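Local coordinates for protein serpin-ZX (PDB 3LE2) that inhibits target proteases, among them metacaspase-9 and RD21A, as a serpin whose reactive centre loop is cleaved and then links covalently to the protease, limiting programmed cell death, at residues Gly91-Asp103 / Val140-Ile152. Numbering follows the deposited sequence.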
loop_
_atom_site.group_PDB
_atom_site.type_symbol
_atom_site.label_atom_id
_atom_site.label_comp_id
_atom_site.label_asym_id
_atom_site.label_seq_id
_atom_site.Cartn_x
_atom_site.Cartn_y
_atom_site.Cartn_z
ATOM N N GLY A 91 18.346 4.498 -3.795
ATOM C CA GLY A 91 17.236 3.588 -3.596
ATOM C C GLY A 91 16.000 4.106 -4.302
ATOM O O GLY A 91 16.067 5.078 -5.043
ATOM N N PRO A 92 14.854 3.465 -4.063
ATOM C CA PRO A 92 13.659 3.834 -4.823
ATOM C C PRO A 92 13.227 5.268 -4.552
ATOM O O PRO A 92 13.643 5.909 -3.587
ATOM C CB PRO A 92 12.603 2.839 -4.315
ATOM C CG PRO A 92 13.397 1.690 -3.798
ATOM C CD PRO A 92 14.598 2.335 -3.159
ATOM N N LYS A 93 12.389 5.769 -5.436
ATOM C CA LYS A 93 11.832 7.087 -5.286
ATOM C C LYS A 93 10.506 6.902 -4.583
ATOM O O LYS A 93 9.675 6.103 -5.019
ATOM C CB LYS A 93 11.612 7.712 -6.662
ATOM C CG LYS A 93 10.877 9.053 -6.641
ATOM C CD LYS A 93 11.783 10.137 -6.076
ATOM C CE LYS A 93 11.092 11.479 -5.977
ATOM N NZ LYS A 93 11.971 12.424 -5.223
ATOM N N LEU A 94 10.328 7.622 -3.483
ATOM C CA LEU A 94 9.068 7.642 -2.757
ATOM C C LEU A 94 8.708 9.079 -2.509
ATOM O O LEU A 94 9.577 9.910 -2.237
ATOM C CB LEU A 94 9.166 6.941 -1.394
ATOM C CG LEU A 94 9.230 5.414 -1.324
ATOM C CD1 LEU A 94 10.646 4.904 -1.582
ATOM C CD2 LEU A 94 8.738 4.952 0.050
ATOM N N SER A 95 7.413 9.364 -2.587
ATOM C CA SER A 95 6.908 10.688 -2.301
ATOM C C SER A 95 5.564 10.549 -1.591
ATOM O O SER A 95 4.705 9.767 -2.012
ATOM C CB SER A 95 6.772 11.489 -3.597
ATOM O OG SER A 95 6.388 12.814 -3.301
ATOM N N VAL A 96 5.393 11.301 -0.511
ATOM C CA VAL A 96 4.224 11.177 0.351
ATOM C C VAL A 96 3.426 12.476 0.403
ATOM O O VAL A 96 3.994 13.565 0.466
ATOM C CB VAL A 96 4.647 10.843 1.782
ATOM C CG1 VAL A 96 3.457 10.972 2.729
ATOM C CG2 VAL A 96 5.284 9.459 1.848
ATOM N N ALA A 97 2.107 12.354 0.371
ATOM C CA ALA A 97 1.230 13.492 0.582
ATOM C C ALA A 97 0.299 13.150 1.732
ATOM O O ALA A 97 -0.406 12.143 1.699
ATOM C CB ALA A 97 0.432 13.811 -0.676
ATOM N N ASN A 98 0.289 14.006 2.741
ATOM C CA ASN A 98 -0.452 13.710 3.946
ATOM C C ASN A 98 -1.041 14.959 4.604
ATOM O O ASN A 98 -0.314 15.835 5.084
ATOM C CB ASN A 98 0.463 12.949 4.905
ATOM C CG ASN A 98 -0.288 12.335 6.030
ATOM O OD1 ASN A 98 -1.398 11.832 5.847
ATOM N ND2 ASN A 98 0.286 12.391 7.215
ATOM N N GLY A 99 -2.364 15.053 4.621
ATOM C CA GLY A 99 -2.994 16.273 5.097
ATOM C C GLY A 99 -4.414 16.118 5.599
ATOM O O GLY A 99 -5.111 15.157 5.257
ATOM N N ALA A 100 -4.835 17.075 6.423
ATOM C CA ALA A 100 -6.201 17.129 6.917
ATOM C C ALA A 100 -6.812 18.507 6.668
ATOM O O ALA A 100 -6.163 19.530 6.846
ATOM C CB ALA A 100 -6.230 16.803 8.403
ATOM N N TRP A 101 -8.067 18.521 6.251
ATOM C CA TRP A 101 -8.798 19.761 6.048
ATOM C C TRP A 101 -10.098 19.692 6.822
ATOM O O TRP A 101 -10.786 18.671 6.830
ATOM C CB TRP A 101 -9.114 19.974 4.558
ATOM C CG TRP A 101 -7.970 20.530 3.724
ATOM C CD1 TRP A 101 -7.827 21.820 3.273
ATOM C CD2 TRP A 101 -6.821 19.813 3.246
ATOM N NE1 TRP A 101 -6.660 21.944 2.548
ATOM C CE2 TRP A 101 -6.030 20.727 2.513
ATOM C CE3 TRP A 101 -6.388 18.483 3.363
ATOM C CZ2 TRP A 101 -4.835 20.355 1.900
ATOM C CZ3 TRP A 101 -5.205 18.119 2.759
ATOM C CH2 TRP A 101 -4.438 19.053 2.040
ATOM N N ILE A 102 -10.458 20.795 7.448
ATOM C CA ILE A 102 -11.694 20.837 8.210
ATOM C C ILE A 102 -12.526 22.034 7.764
ATOM O O ILE A 102 -11.972 23.064 7.365
ATOM C CB ILE A 102 -11.373 20.922 9.721
ATOM C CG1 ILE A 102 -12.529 20.379 10.548
ATOM C CG2 ILE A 102 -10.985 22.351 10.124
ATOM C CD1 ILE A 102 -12.120 20.012 11.933
ATOM N N ASP A 103 -13.849 21.922 7.805
ATOM C CA ASP A 103 -14.647 23.090 7.459
ATOM C C ASP A 103 -14.278 24.260 8.361
ATOM O O ASP A 103 -14.170 24.098 9.580
ATOM C CB ASP A 103 -16.145 22.842 7.548
ATOM C CG ASP A 103 -16.932 24.007 6.986
ATOM O OD1 ASP A 103 -16.655 24.373 5.826
ATOM O OD2 ASP A 103 -17.785 24.579 7.699
ATOM N N VAL A 140 -7.003 20.995 -2.803
ATOM C CA VAL A 140 -6.402 19.810 -2.182
ATOM C C VAL A 140 -5.628 19.021 -3.233
ATOM O O VAL A 140 -4.507 18.556 -2.989
ATOM C CB VAL A 140 -7.467 18.910 -1.511
ATOM C CG1 VAL A 140 -6.844 17.637 -0.995
ATOM C CG2 VAL A 140 -8.175 19.653 -0.373
ATOM N N ASN A 141 -6.214 18.898 -4.419
ATOM C CA ASN A 141 -5.515 18.230 -5.510
ATOM C C ASN A 141 -4.213 18.924 -5.921
ATOM O O ASN A 141 -3.193 18.268 -6.100
ATOM C CB ASN A 141 -6.445 17.980 -6.699
ATOM C CG ASN A 141 -7.334 16.783 -6.466
ATOM O OD1 ASN A 141 -7.021 15.937 -5.636
ATOM N ND2 ASN A 141 -8.452 16.711 -7.171
ATOM N N SER A 142 -4.247 20.247 -6.044
ATOM C CA SER A 142 -3.048 21.004 -6.390
ATOM C C SER A 142 -1.993 20.831 -5.309
ATOM O O SER A 142 -0.804 20.659 -5.591
ATOM C CB SER A 142 -3.377 22.502 -6.564
ATOM O OG SER A 142 -4.166 22.738 -7.726
ATOM N N TRP A 143 -2.441 20.891 -4.061
ATOM C CA TRP A 143 -1.559 20.666 -2.928
ATOM C C TRP A 143 -0.855 19.296 -2.983
ATOM O O TRP A 143 0.360 19.206 -2.820
ATOM C CB TRP A 143 -2.343 20.813 -1.625
ATOM C CG TRP A 143 -1.559 20.388 -0.438
ATOM C CD1 TRP A 143 -0.717 21.161 0.317
ATOM C CD2 TRP A 143 -1.519 19.075 0.131
ATOM N NE1 TRP A 143 -0.169 20.411 1.323
ATOM C CE2 TRP A 143 -0.648 19.129 1.235
ATOM C CE3 TRP A 143 -2.151 17.866 -0.175
ATOM C CZ2 TRP A 143 -0.383 18.015 2.029
ATOM C CZ3 TRP A 143 -1.889 16.761 0.611
ATOM C CH2 TRP A 143 -1.013 16.844 1.702
ATOM N N ALA A 144 -1.619 18.231 -3.211
ATOM C CA ALA A 144 -1.033 16.894 -3.294
ATOM C C ALA A 144 -0.052 16.795 -4.451
ATOM O O ALA A 144 0.965 16.110 -4.354
ATOM C CB ALA A 144 -2.109 15.840 -3.425
ATOM N N GLU A 145 -0.364 17.477 -5.548
ATOM C CA GLU A 145 0.512 17.485 -6.712
ATOM C C GLU A 145 1.820 18.178 -6.361
ATOM O O GLU A 145 2.902 17.737 -6.761
ATOM C CB GLU A 145 -0.164 18.189 -7.897
ATOM C CG GLU A 145 0.615 18.100 -9.202
ATOM C CD GLU A 145 -0.066 18.838 -10.356
ATOM O OE1 GLU A 145 -1.148 19.426 -10.140
ATOM O OE2 GLU A 145 0.487 18.830 -11.479
ATOM N N LYS A 146 1.712 19.264 -5.600
ATOM C CA LYS A 146 2.882 20.012 -5.158
ATOM C C LYS A 146 3.759 19.167 -4.232
ATOM O O LYS A 146 4.984 19.189 -4.340
ATOM C CB LYS A 146 2.453 21.308 -4.458
ATOM C CG LYS A 146 3.606 22.221 -4.035
ATOM C CD LYS A 146 3.086 23.503 -3.383
ATOM C CE LYS A 146 4.227 24.434 -2.970
ATOM N NZ LYS A 146 3.745 25.691 -2.322
ATOM N N GLU A 147 3.125 18.418 -3.331
ATOM C CA GLU A 147 3.853 17.607 -2.361
ATOM C C GLU A 147 4.572 16.446 -3.036
ATOM O O GLU A 147 5.634 16.022 -2.580
ATOM C CB GLU A 147 2.919 17.075 -1.270
ATOM C CG GLU A 147 2.512 18.101 -0.228
ATOM C CD GLU A 147 3.672 18.548 0.657
ATOM O OE1 GLU A 147 4.319 17.684 1.292
ATOM O OE2 GLU A 147 3.932 19.771 0.728
ATOM N N THR A 148 3.996 15.927 -4.118
ATOM C CA THR A 148 4.597 14.791 -4.814
ATOM C C THR A 148 5.286 15.201 -6.107
ATOM O O THR A 148 5.384 14.402 -7.039
ATOM C CB THR A 148 3.563 13.696 -5.157
ATOM O OG1 THR A 148 2.594 14.211 -6.083
ATOM C CG2 THR A 148 2.871 13.167 -3.886
ATOM N N ASN A 149 5.737 16.451 -6.171
ATOM C CA ASN A 149 6.491 16.925 -7.326
ATOM C C ASN A 149 5.793 16.581 -8.642
ATOM O O ASN A 149 6.437 16.221 -9.624
ATOM C CB ASN A 149 7.898 16.318 -7.319
ATOM C CG ASN A 149 8.520 16.304 -5.932
ATOM O OD1 ASN A 149 8.761 17.362 -5.345
ATOM N ND2 ASN A 149 8.780 15.100 -5.395
ATOM N N GLY A 150 4.469 16.665 -8.652
ATOM C CA GLY A 150 3.705 16.398 -9.859
ATOM C C GLY A 150 3.444 14.930 -10.161
ATOM O O GLY A 150 2.814 14.603 -11.163
ATOM N N LEU A 151 3.917 14.036 -9.296
ATOM C CA LEU A 151 3.795 12.607 -9.564
ATOM C C LEU A 151 2.349 12.129 -9.400
ATOM O O LEU A 151 1.812 11.404 -10.248
ATOM C CB LEU A 151 4.764 11.815 -8.679
ATOM C CG LEU A 151 6.243 12.168 -8.940
ATOM C CD1 LEU A 151 7.241 11.610 -7.867
ATOM C CD2 LEU A 151 6.637 11.739 -10.353
ATOM N N ILE A 152 1.717 12.557 -8.311
ATOM C CA ILE A 152 0.309 12.254 -8.086
ATOM C C ILE A 152 -0.534 13.516 -8.246
ATOM O O ILE A 152 -0.174 14.590 -7.762
ATOM C CB ILE A 152 0.084 11.593 -6.722
ATOM C CG1 ILE A 152 0.737 10.208 -6.717
ATOM C CG2 ILE A 152 -1.410 11.504 -6.424
ATOM C CD1 ILE A 152 0.806 9.581 -5.375
HETATM O O HOH W 1 2.416 15.972 3.451
#
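A T-shaped pair of tryptophans joins the helix that ends at Glu147 to the strand 93-103 it packs on: Trp101 turns the edge of its six-membered ring to the face of Trp143, with the planes at 80° and Trp101 CH2 3.4 Å from Trp143 CE3. Trp143 CG lies anti to its backbone N (chi1 171°), which stands the indole up beside the strand. There its CH2 comes within 3.3 Å of Asn98 N, and Gly99, having no side chain, leaves room for both indoles. Glu147 CG lies over the other face of Trp143. Val140, one helical turn before Trp143, lays CG2 over the five-membered ring of Trp101 in a CH-pi contact, 3.8 Å from its centroid. In serpin terms this is a helix packed on beta-sheet A, the sheet into which the cleaved reactive centre loop inserts during inhibition; strand 93-103 runs between strands 123-127 and 167-176, and the helix covers one face of it, roughly antiparallel. Small residues bring the two close: Ala97 CB meets Ala144 CB at 4.3 Å and also touches Trp143 and Thr148 CG2. Beyond this the helix ends in a Schellman motif, with Gly150 N bonded to Glu145 O; Asn149 and Gly150 suit it because asparagine and glycine tolerate positive phi better than most residues. Thr148 OG1 both gives a hydrogen bond to Ala144 O and accepts one from Ile152 N (2.9 Å, 161°), bridging the turn from Thr148 to Leu151. Ser95, small enough to fit under that end, sets OG against Thr148 CA, while the aliphatic part of Lys93 borders Leu151 and its NZ forms a salt bridge with Asp85. A water accepts from Asn98 N and gives a weak hydrogen bond to Glu147 OE1, linking strand and helix where no direct hydrogen bond does.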